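Local coordinates for protein FimX (PDB 3HV8), which belongs to the EAL-domain family and holds C2E in a pocket of its alpha/beta fold, at residues R85-I88 and L89-K93; I143-A146 and D147-Y151; V230-A233 and S234-A237. One frame throughout, in Å; residues are numbered along the deposited sequence.

Interaction 1. Residues R85-I88 and L89-K93; sequences RWVI and LNSIK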
loop_
_atom_site.group_PDB
_atom_site.type_symbol
_atom_site.label_atom_id
_atom_site.label_comp_id
_atom_site.label_asym_id
_atom_site.label_seq_id
_atom_site.Cartn_x
_atom_site.Cartn_y
_atom_site.Cartn_z
ATOM N N ARG A 85 -4.984 2.643 12.861
ATOM C CA ARG A 85 -5.884 1.644 13.437
ATOM C C ARG A 85 -7.292 1.792 12.863
ATOM O O ARG A 85 -7.961 0.787 12.625
ATOM C CB ARG A 85 -5.953 1.746 14.968
ATOM C CG ARG A 85 -4.608 1.671 15.702
ATOM C CD ARG A 85 -3.952 0.303 15.678
ATOM N NE ARG A 85 -2.727 0.266 16.495
ATOM C CZ ARG A 85 -2.685 -0.083 17.782
ATOM N NH1 ARG A 85 -1.527 -0.083 18.439
ATOM N NH2 ARG A 85 -3.797 -0.435 18.419
ATOM N N TRP A 86 -7.741 3.029 12.632
ATOM C CA TRP A 86 -9.062 3.262 12.033
ATOM C C TRP A 86 -9.106 2.633 10.638
ATOM O O TRP A 86 -10.060 1.941 10.277
ATOM C CB TRP A 86 -9.375 4.772 11.950
ATOM C CG TRP A 86 -10.786 5.054 11.564
ATOM C CD1 TRP A 86 -11.833 5.308 12.424
ATOM C CD2 TRP A 86 -11.337 5.100 10.243
ATOM N NE1 TRP A 86 -12.983 5.503 11.714
ATOM C CE2 TRP A 86 -12.722 5.367 10.376
ATOM C CE3 TRP A 86 -10.807 4.919 8.958
ATOM C CZ2 TRP A 86 -13.577 5.478 9.274
ATOM C CZ3 TRP A 86 -11.657 5.029 7.862
ATOM C CH2 TRP A 86 -13.031 5.299 8.029
ATOM N N VAL A 87 -8.057 2.855 9.851
ATOM C CA VAL A 87 -8.020 2.320 8.504
ATOM C C VAL A 87 -8.004 0.804 8.520
ATOM O O VAL A 87 -8.754 0.168 7.787
ATOM C CB VAL A 87 -6.792 2.844 7.735
ATOM C CG1 VAL A 87 -6.634 2.092 6.404
ATOM C CG2 VAL A 87 -6.897 4.370 7.507
ATOM N N ILE A 88 -7.154 0.232 9.371
ATOM C CA ILE A 88 -7.010 -1.216 9.444
ATOM C C ILE A 88 -8.300 -1.850 9.946
ATOM O O ILE A 88 -8.758 -2.839 9.395
ATOM C CB ILE A 88 -5.851 -1.620 10.355
ATOM C CG1 ILE A 88 -4.519 -1.121 9.764
ATOM C CG2 ILE A 88 -5.808 -3.141 10.557
ATOM C CD1 ILE A 88 -3.367 -1.153 10.761
ATOM N N LEU A 89 -8.887 -1.282 10.990
ATOM C CA LEU A 89 -10.120 -1.840 11.536
ATOM C C LEU A 89 -11.217 -1.881 10.482
ATOM O O LEU A 89 -11.946 -2.879 10.332
ATOM C CB LEU A 89 -10.568 -1.009 12.735
ATOM C CG LEU A 89 -11.725 -1.595 13.517
ATOM C CD1 LEU A 89 -11.234 -2.847 14.233
ATOM C CD2 LEU A 89 -12.255 -0.569 14.503
ATOM N N ASN A 90 -11.344 -0.799 9.731
ATOM C CA ASN A 90 -12.371 -0.706 8.712
ATOM C C ASN A 90 -12.067 -1.530 7.474
ATOM O O ASN A 90 -12.966 -2.071 6.842
ATOM C CB ASN A 90 -12.666 0.751 8.395
ATOM C CG ASN A 90 -13.494 1.386 9.471
ATOM O OD1 ASN A 90 -12.984 2.121 10.332
ATOM N ND2 ASN A 90 -14.768 1.036 9.492
ATOM N N SER A 91 -10.791 -1.659 7.149
ATOM C CA SER A 91 -10.409 -2.518 6.039
ATOM C C SER A 91 -10.784 -3.954 6.358
ATOM O O SER A 91 -11.359 -4.654 5.511
ATOM C CB SER A 91 -8.909 -2.414 5.785
ATOM O OG SER A 91 -8.618 -1.139 5.241
ATOM N N ILE A 92 -10.471 -4.392 7.577
ATOM C CA ILE A 92 -10.786 -5.748 8.028
ATOM C C ILE A 92 -12.286 -5.998 7.922
ATOM O O ILE A 92 -12.722 -7.050 7.453
ATOM C CB ILE A 92 -10.335 -5.968 9.495
ATOM C CG1 ILE A 92 -8.820 -6.139 9.561
ATOM C CG2 ILE A 92 -11.063 -7.179 10.103
ATOM C CD1 ILE A 92 -8.236 -6.063 10.953
ATOM N N LYS A 93 -13.073 -5.016 8.340
ATOM C CA LYS A 93 -14.529 -5.123 8.291
ATOM C C LYS A 93 -15.084 -5.196 6.863
ATOM O O LYS A 93 -15.771 -6.158 6.515
ATOM C CB LYS A 93 -15.168 -3.960 9.039
ATOM C CG LYS A 93 -16.676 -4.073 9.178
ATOM C CD LYS A 93 -17.234 -2.961 10.042
ATOM C CE LYS A 93 -18.750 -3.056 10.130
ATOM N NZ LYS A 93 -19.366 -3.143 8.778
#
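Arg85 to Ile88 are joined to Leu89 to Ile92 by four successive i to i+4 helical bonds, from Leu89 N to Arg85 O at 2.8 Å to Ile92 N to Ile88 O at 2.9 Å. The side chains form three separate pairs round this turn. Trp86 and Asn90 make the first. The outer end of the Asn90 amide lies over one face of the indole, near its centre. The amide and ring planes are 40° apart, so this is not a parallel stack. CG of Trp86 is anti to the backbone N (chi1 -170°), which swings the ring along the helix toward Asn90. Trp86 NE1 is hydrogen-bonded to the side chain of Asn31.

Ser91 turns back on the backbone. Its OG donates to Val87 O at 2.9 Å, from above the carbonyl plane. Ser91 N donates to the same oxygen, so Val87 O accepts two bonds from one residue. This buried hydroxyl is thereby satisfied within the helix. Ser91 OG also lies 4.0 Å from Val87 CG1. The third pair is apolar: Ile88 CG2 meets Ile92 CD1 at 3.8 Å, the two chains set at a slant.

The pairs lean mainly on different neighbours, with some overlap. Ile88 and Ile92 pack on helix 121-132, and Ile88 also meets Val109. Val87 and Ser91 face strands 49-58 and 105-110. Trp86 and Asn90 touch Leu35 of strand 33-42, which Ser91 reaches too. This is the pattern of a helix laid against a barrel-like sheet, and here Val87 also lines the C2E pocket.

Interaction 2. Residues I143-A146 and D147-Y151; sequences ISEA and DATSY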
loop_
_atom_site.group_PDB
_atom_site.type_symbol
_atom_site.label_atom_id
_atom_site.label_comp_id
_atom_site.label_asym_id
_atom_site.label_seq_id
_atom_site.Cartn_x
_atom_site.Cartn_y
_atom_site.Cartn_z
ATOM N N ILE A 143 4.624 -0.472 3.328
ATOM C CA ILE A 143 5.535 0.445 3.961
ATOM C C ILE A 143 6.316 1.159 2.858
ATOM O O ILE A 143 6.774 0.513 1.915
ATOM C CB ILE A 143 6.514 -0.383 4.840
ATOM C CG1 ILE A 143 5.719 -1.238 5.838
ATOM C CG2 ILE A 143 7.527 0.529 5.535
ATOM C CD1 ILE A 143 6.536 -2.349 6.537
ATOM N N SER A 144 6.486 2.475 2.939
ATOM C CA SER A 144 7.280 3.181 1.937
ATOM C C SER A 144 8.747 2.786 2.029
ATOM O O SER A 144 9.249 2.408 3.095
ATOM C CB SER A 144 7.137 4.704 2.084
ATOM O OG SER A 144 7.900 5.163 3.194
ATOM N N GLU A 145 9.428 2.898 0.900
ATOM C CA GLU A 145 10.857 2.631 0.875
ATOM C C GLU A 145 11.595 3.517 1.869
ATOM O O GLU A 145 12.482 3.046 2.584
ATOM C CB GLU A 145 11.413 2.831 -0.524
ATOM C CG GLU A 145 12.931 2.678 -0.590
ATOM C CD GLU A 145 13.429 2.670 -2.015
ATOM O OE1 GLU A 145 13.610 3.752 -2.609
ATOM O OE2 GLU A 145 13.619 1.555 -2.547
ATOM N N ALA A 146 11.231 4.793 1.915
ATOM C CA ALA A 146 11.918 5.702 2.814
ATOM C C ALA A 146 11.758 5.228 4.257
ATOM O O ALA A 146 12.732 5.169 5.011
ATOM C CB ALA A 146 11.370 7.110 2.650
ATOM N N ASP A 147 10.543 4.849 4.641
ATOM C CA ASP A 147 10.313 4.394 6.023
ATOM C C ASP A 147 10.966 3.046 6.331
ATOM O O ASP A 147 11.483 2.831 7.436
ATOM C CB ASP A 147 8.820 4.347 6.347
ATOM C CG ASP A 147 8.244 5.716 6.510
ATOM O OD1 ASP A 147 7.008 5.856 6.458
ATOM O OD2 ASP A 147 9.047 6.652 6.676
ATOM N N ALA A 148 10.945 2.129 5.369
ATOM C CA ALA A 148 11.571 0.830 5.568
ATOM C C ALA A 148 13.049 0.996 5.866
ATOM O O ALA A 148 13.619 0.261 6.667
ATOM C CB ALA A 148 11.413 -0.017 4.322
ATOM N N THR A 149 13.655 1.964 5.192
ATOM C CA THR A 149 15.073 2.241 5.283
ATOM C C THR A 149 15.404 3.042 6.554
ATOM O O THR A 149 16.377 2.757 7.250
ATOM C CB THR A 149 15.500 2.988 4.013
ATOM O OG1 THR A 149 15.008 2.265 2.864
ATOM C CG2 THR A 149 17.004 3.093 3.930
ATOM N N SER A 150 14.560 4.012 6.882
ATOM C CA SER A 150 14.764 4.843 8.067
ATOM C C SER A 150 14.601 4.076 9.363
ATOM O O SER A 150 15.238 4.394 10.373
ATOM C CB SER A 150 13.738 5.984 8.096
ATOM O OG SER A 150 13.916 6.904 7.039
ATOM N N TYR A 151 13.703 3.098 9.361
ATOM C CA TYR A 151 13.336 2.364 10.568
ATOM C C TYR A 151 13.533 0.876 10.316
ATOM O O TYR A 151 12.628 0.069 10.526
ATOM C CB TYR A 151 11.869 2.655 10.941
ATOM C CG TYR A 151 11.606 4.134 11.096
ATOM C CD1 TYR A 151 11.992 4.806 12.252
ATOM C CD2 TYR A 151 11.015 4.866 10.072
ATOM C CE1 TYR A 151 11.768 6.168 12.384
ATOM C CE2 TYR A 151 10.789 6.233 10.198
ATOM C CZ TYR A 151 11.181 6.873 11.356
ATOM O OH TYR A 151 10.981 8.233 11.462
HETATM O O HOH W 1 5.458 3.891 5.347
#
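Ser144 and Asp147 meet where strand 139-144 turns into helix 145-150. Ser144 is the N-cap, and its OG accepts from Asp147 N at 3.0 Å. That OG stands between its own backbone N and carbonyl carbon (chi1 76°), which turns it to the first turn of the helix.

The Asp147 side chain runs back along this cap. Its CB lies 3.4 Å from Ser144 OG and also touches Ile143 CG2. Asp147 CG is also 3.4 Å from Ser144 OG. At the tip the two oxygens part. OD1 accepts from water 1 at 2.7 Å, and this water accepts from Ser144 N at 3.0 Å. OD2 lies in plane at the edge of the Tyr151 ring. The water thus carries the return half of what would otherwise be a capping box.

Further along, two hydroxyls fold onto carbonyls one turn back. Thr149 OG1 donates to Glu145 O at 2.7 Å, and Thr149 N reaches that oxygen from the opposite face of the carbonyl plane. Ser150 OG and Ser150 N both donate to Ala146 O, the hydroxyl from above the carbonyl plane. On the inner side, Ile143 CG2 packs on Ala148 CB at 4.1 Å. The Glu145 carboxylate leaves the turn and accepts from the backbone N of Gly175, Cys176 and Ser177.

The chemistry is that of a polar helix start. A hydroxyl takes one amide hydrogen and a water takes another. The water donates in turn to the Asp147 carboxylate, whose negative charge would probably be favoured by the helix dipole.

Interaction 3. Residues V230-A233 and S234-A237; sequences VESA and SVLA. With C2E (9,9'-[(2R,3R,3aS,5S,7aR,9R,10R,10aS,12S,14aR)-3,5,10,12-tetrahydroxy-5,12-dioxidooctahydro-2H,7H-difuro[3,2-d:3',2'-j][1,3,7,9,2,8]tetraoxadiphosphacyclododecine-2,9-diyl]bis(2-amino-1,9-dihydro-6H-purin-6-one)), chain B.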
loop_
_atom_site.group_PDB
_atom_site.type_symbol
_atom_site.label_atom_id
_atom_site.label_comp_id
_atom_site.label_asym_id
_atom_site.label_seq_id
_atom_site.Cartn_x
_atom_site.Cartn_y
_atom_site.Cartn_z
ATOM N N VAL A 230 0.031 3.767 -14.191
ATOM C CA VAL A 230 -0.267 3.450 -15.586
ATOM C C VAL A 230 -1.394 4.367 -16.060
ATOM O O VAL A 230 -2.524 4.276 -15.588
ATOM C CB VAL A 230 -0.643 1.968 -15.765
ATOM C CG1 VAL A 230 -0.999 1.685 -17.241
ATOM C CG2 VAL A 230 0.499 1.069 -15.317
ATOM N N GLU A 231 -1.077 5.264 -16.992
ATOM C CA GLU A 231 -2.082 6.197 -17.503
ATOM C C GLU A 231 -2.255 6.123 -19.013
ATOM O O GLU A 231 -2.994 6.931 -19.577
ATOM C CB GLU A 231 -1.738 7.632 -17.108
ATOM C CG GLU A 231 -1.593 7.820 -15.587
ATOM C CD GLU A 231 -1.596 9.278 -15.175
ATOM O OE1 GLU A 231 -0.951 9.609 -14.158
ATOM O OE2 GLU A 231 -2.237 10.094 -15.870
ATOM N N SER A 232 -1.598 5.161 -19.658
ATOM C CA SER A 232 -1.616 5.064 -21.124
ATOM C C SER A 232 -1.441 3.626 -21.600
ATOM O O SER A 232 -0.846 2.800 -20.902
ATOM C CB SER A 232 -0.522 5.934 -21.753
ATOM O OG SER A 232 0.784 5.483 -21.441
ATOM N N ALA A 233 -1.941 3.344 -22.800
ATOM C CA ALA A 233 -1.782 2.030 -23.419
ATOM C C ALA A 233 -0.321 1.682 -23.685
ATOM O O ALA A 233 0.085 0.529 -23.499
ATOM C CB ALA A 233 -2.586 1.962 -24.715
ATOM N N SER A 234 0.475 2.662 -24.115
ATOM C CA SER A 234 1.891 2.415 -24.374
ATOM C C SER A 234 2.605 1.976 -23.103
ATOM O O SER A 234 3.479 1.113 -23.129
ATOM C CB SER A 234 2.582 3.649 -24.974
ATOM O OG SER A 234 2.794 4.658 -23.998
ATOM N N VAL A 235 2.245 2.598 -21.984
ATOM C CA VAL A 235 2.871 2.221 -20.729
ATOM C C VAL A 235 2.386 0.844 -20.266
ATOM O O VAL A 235 3.207 0.008 -19.881
ATOM C CB VAL A 235 2.686 3.297 -19.646
ATOM C CG1 VAL A 235 3.121 2.752 -18.301
ATOM C CG2 VAL A 235 3.516 4.526 -20.011
ATOM N N LEU A 236 1.080 0.608 -20.342
ATOM C CA LEU A 236 0.531 -0.721 -20.042
ATOM C C LEU A 236 1.261 -1.793 -20.848
ATOM O O LEU A 236 1.739 -2.786 -20.303
ATOM C CB LEU A 236 -0.979 -0.772 -20.274
ATOM C CG LEU A 236 -1.723 -1.991 -19.701
ATOM C CD1 LEU A 236 -3.212 -1.720 -19.620
ATOM C CD2 LEU A 236 -1.453 -3.269 -20.483
ATOM N N ALA A 237 1.371 -1.586 -22.155
ATOM C CA ALA A 237 2.030 -2.567 -23.016
ATOM C C ALA A 237 3.519 -2.751 -22.732
ATOM O O ALA A 237 4.028 -3.876 -22.778
ATOM C CB ALA A 237 1.809 -2.195 -24.481
HETATM P P1 C2E B . 1.114 6.638 -2.549
HETATM O O2P C2E B . 2.120 5.418 -2.780
HETATM O O1P C2E B . 1.675 7.785 -3.291
HETATM O "O5'" C2E B . -0.329 6.437 -3.196
HETATM C "C5'" C2E B . -0.467 6.698 -4.606
HETATM C "C4'" C2E B . -1.002 8.110 -4.926
HETATM O "O4'" C2E B . -1.169 8.227 -6.360
HETATM C "C3'" C2E B . -2.410 8.159 -4.347
HETATM O "O3'" C2E B . -2.669 9.477 -3.841
HETATM C "C2'" C2E B . -3.326 7.775 -5.533
HETATM O "O2'" C2E B . -4.617 8.349 -5.463
HETATM C "C1'" C2E B . -2.539 8.368 -6.703
HETATM N N9 C2E B . -2.768 7.719 -7.985
HETATM C C8 C2E B . -3.320 6.479 -8.207
HETATM N N7 C2E B . -3.196 6.163 -9.476
HETATM C C5 C2E B . -2.581 7.196 -10.124
HETATM C C6 C2E B . -2.203 7.416 -11.468
HETATM O O6 C2E B . -2.360 6.574 -12.354
HETATM N N1 C2E B . -1.623 8.593 -11.744
HETATM C C2 C2E B . -1.406 9.534 -10.787
HETATM N N2 C2E B . -0.802 10.711 -11.147
HETATM N N3 C2E B . -1.751 9.343 -9.535
HETATM C C4 C2E B . -2.325 8.192 -9.182
HETATM P P11 C2E B . -3.369 9.578 -2.395
HETATM O O21 C2E B . -3.618 11.102 -2.094
HETATM O O11 C2E B . -4.564 8.713 -2.321
HETATM O O5A C2E B . -2.298 8.968 -1.396
HETATM C C5A C2E B . -1.028 9.619 -1.258
HETATM C C4A C2E B . -0.216 8.978 -0.135
HETATM O O4A C2E B . -0.930 9.118 1.103
HETATM C C3A C2E B . 0.012 7.473 -0.289
HETATM O O3A C2E B . 1.166 7.168 -1.062
HETATM C C2A C2E B . 0.311 7.083 1.160
HETATM O O2A C2E B . 1.646 7.482 1.520
HETATM C C1A C2E B . -0.634 8.012 1.931
HETATM N N91 C2E B . -1.870 7.294 2.215
HETATM C C81 C2E B . -3.003 7.209 1.456
HETATM N N71 C2E B . -3.870 6.467 2.087
HETATM C C51 C2E B . -3.368 6.100 3.304
HETATM C C61 C2E B . -3.833 5.358 4.409
HETATM O O61 C2E B . -4.910 4.749 4.411
HETATM N N11 C2E B . -2.975 5.255 5.457
HETATM C C21 C2E B . -1.734 5.832 5.469
HETATM N N21 C2E B . -0.918 5.642 6.548
HETATM N N31 C2E B . -1.277 6.500 4.443
HETATM C C41 C2E B . -2.081 6.651 3.384
#
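Val230 packs against the first turn of helix 233-242, and this is the close side of the contact. Its CG1 lies 3.9 Å from Leu236 CB, and its CG2 approaches Val235 CG1 more loosely at 4.3 Å. Ile247 of strand 246-247 touches both Val230 and Leu236. Ser232 caps this turn. Its OG accepts from Val235 N at 3.3 Å, a long capping bond, and also presses on Val235 CG2 at 3.2 Å. A chi1 of 66° brings the hydroxyl over the turn. Ser232 O takes Leu236 N at 3.0 Å, nearly straight at 173°.

On the solvent side the contact is mostly backbone. Ala233, Ser234 and Ala237 are exposed there, and Ala237 N bonds to Ala233 O as the helix proceeds.

The Glu231 side chain sets out away from the helix and takes no part in its packing. Its extended chain carries OE1 to one guanine base of C2E, where C2E N1 donates to Glu231 OE1 at 2.7 Å. C2E N2 adds a weak bond to Glu231 OE1 at 3.2 Å. The cap therefore directly follows a ligand-binding residue. The arrangement is that of a loop leading from strand to helix in an alpha/beta barrel, bordering the C2E pocket.

The three contacts follow one another along the EAL domain and do not touch. Interactions 1 and 3 lie on opposite sides of the chain's centre, their centres about 32 Å apart. Interaction 1 is the middle of a long helix, and its mixed polar and apolar pairs are partly buried. Interactions 2 and 3 are both helix starts with a serine N-cap. Interaction 2 springs straight from a strand, is partly buried and relies on water and a carboxylate. Interaction 3 follows a loop, lies at the surface and pairs its cap with valine and leucine packing. Interactions 1 and 3 supply C2E pocket residues: Val87 by contact, Glu231 by hydrogen bonds.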